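Local coordinates for protein cellulosomal scaffoldin (Bacteroides cellulosolvens, PDB 2XBT) that probably binds cellulose through this family 3b carbohydrate-binding module, one domain of a much longer secreted scaffoldin of the cellulosome, at residues A147-N151 with G152-Y156. Numbering follows the deposited sequence.
Sequences AVYYN and GALVY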
# COMPACT_ATOMS: atom_id res chain seq x y z
N ALA A 147 6.10 -0.53 -0.50
CA ALA A 147 6.74 -1.75 0.03
C ALA A 147 5.73 -2.67 0.71
O ALA A 147 4.82 -2.20 1.40
CB ALA A 147 7.84 -1.41 1.01
N VAL A 148 5.93 -3.97 0.53
CA VAL A 148 5.10 -4.97 1.19
C VAL A 148 5.98 -5.88 2.05
O VAL A 148 7.05 -6.30 1.61
CB VAL A 148 4.40 -5.85 0.17
CG1 VAL A 148 3.44 -6.82 0.89
CG2 VAL A 148 3.66 -4.99 -0.86
N TYR A 149 5.53 -6.16 3.26
CA TYR A 149 6.28 -7.00 4.19
C TYR A 149 5.45 -8.19 4.62
O TYR A 149 4.23 -8.09 4.75
CB TYR A 149 6.67 -6.20 5.42
CG TYR A 149 7.46 -4.96 5.08
CD1 TYR A 149 8.84 -4.92 5.24
CD2 TYR A 149 6.82 -3.83 4.57
CE1 TYR A 149 9.56 -3.78 4.93
CE2 TYR A 149 7.53 -2.70 4.25
CZ TYR A 149 8.89 -2.67 4.43
OH TYR A 149 9.58 -1.54 4.11
N TYR A 150 6.11 -9.32 4.88
CA TYR A 150 5.43 -10.47 5.43
C TYR A 150 6.14 -10.84 6.72
O TYR A 150 7.32 -11.17 6.71
CB TYR A 150 5.43 -11.62 4.44
CG TYR A 150 4.49 -12.73 4.85
CD1 TYR A 150 3.12 -12.60 4.67
CD2 TYR A 150 4.98 -13.89 5.43
CE1 TYR A 150 2.26 -13.61 5.05
CE2 TYR A 150 4.12 -14.90 5.82
CZ TYR A 150 2.77 -14.76 5.62
OH TYR A 150 1.91 -15.77 6.01
N ASN A 151 5.42 -10.75 7.83
CA ASN A 151 6.05 -10.86 9.14
C ASN A 151 7.23 -9.92 9.33
O ASN A 151 8.21 -10.26 9.99
CB ASN A 151 6.52 -12.30 9.36
CG ASN A 151 5.66 -13.02 10.35
OD1 ASN A 151 4.64 -12.50 10.80
ND2 ASN A 151 6.05 -14.24 10.69
N GLY A 152 7.15 -8.74 8.73
CA GLY A 152 8.20 -7.76 8.90
C GLY A 152 9.36 -7.88 7.92
O GLY A 152 10.26 -7.04 7.93
N ALA A 153 9.34 -8.91 7.08
CA ALA A 153 10.38 -9.07 6.07
C ALA A 153 9.92 -8.55 4.72
O ALA A 153 8.84 -8.89 4.24
CB ALA A 153 10.78 -10.53 5.95
N LEU A 154 10.76 -7.73 4.09
CA LEU A 154 10.45 -7.18 2.77
C LEU A 154 10.25 -8.24 1.70
O LEU A 154 11.14 -9.03 1.41
CB LEU A 154 11.58 -6.23 2.34
CG LEU A 154 11.40 -5.49 1.02
CD1 LEU A 154 10.14 -4.62 1.05
CD2 LEU A 154 12.64 -4.65 0.72
N VAL A 155 9.07 -8.24 1.08
CA VAL A 155 8.78 -9.18 0.00
C VAL A 155 8.55 -8.50 -1.34
O VAL A 155 8.58 -9.15 -2.39
CB VAL A 155 7.55 -10.08 0.33
CG1 VAL A 155 7.85 -11.03 1.50
CG2 VAL A 155 6.32 -9.22 0.64
N TYR A 156 8.31 -7.18 -1.34
CA TYR A 156 8.06 -6.48 -2.60
C TYR A 156 8.34 -5.00 -2.45
O TYR A 156 8.06 -4.41 -1.41
CB TYR A 156 6.61 -6.67 -3.08
CG TYR A 156 6.30 -5.88 -4.35
CD1 TYR A 156 6.35 -6.50 -5.59
CD2 TYR A 156 5.96 -4.53 -4.31
CE1 TYR A 156 6.07 -5.81 -6.76
CE2 TYR A 156 5.70 -3.82 -5.48
CZ TYR A 156 5.76 -4.47 -6.70
OH TYR A 156 5.49 -3.80 -7.88
O HOH W 1 4.42 -7.57 7.97
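Tyr150 and Ala153 pair at the closed end of a tight antiparallel hairpin, bonded in both directions: Tyr150 N gives a bond of 2.8 Å to Ala153 O, and Ala153 N one of 3.1 Å to Tyr150 O, reaching that oxygen from above the carbonyl plane. Further along, Val148 N donates to Tyr156 O, while Val148 O takes a nearly straight bond from Val155 N (2.9 Å, 172°) and a weak second one from Tyr156 N. Beside the turn, a water accepts from Gly152 N and gives a weak bond to Tyr149 O.

Apolar contacts line both faces. On one, Leu154 CD1 sits over the Tyr149 ring in a CH-pi contact, 4.3 Å from the centroid and displaced toward the rim, and also touches Ala147 CB at 3.9 Å. Tyr149 CG, anti to the carbonyl carbon (chi1 -56°), carries the ring across the Leu154 side chain, and Arg48 of the adjoining strand adds a cation-pi contact. A serine in place of Tyr149 would probably leave Leu154 CD1 without the ring face it packs on and Arg48 without its aromatic partner. Towards the other face, Val155 CG2 meets Val148 CG1 at 3.8 Å, Val155 CG1 lies against Tyr150 CB, and the CB atoms of Val148 and Tyr156 touch; Leu10 and Leu12 extend this apolar patch.

Val155 and Tyr156 both facing Val148 form a classic beta bulge, which with the type I' turn from Tyr150 to Ala153 shapes a beta hairpin with a two-residue loop, Asn151-Gly152, at the edge of one antiparallel sheet of the CBM3 beta-sandwich.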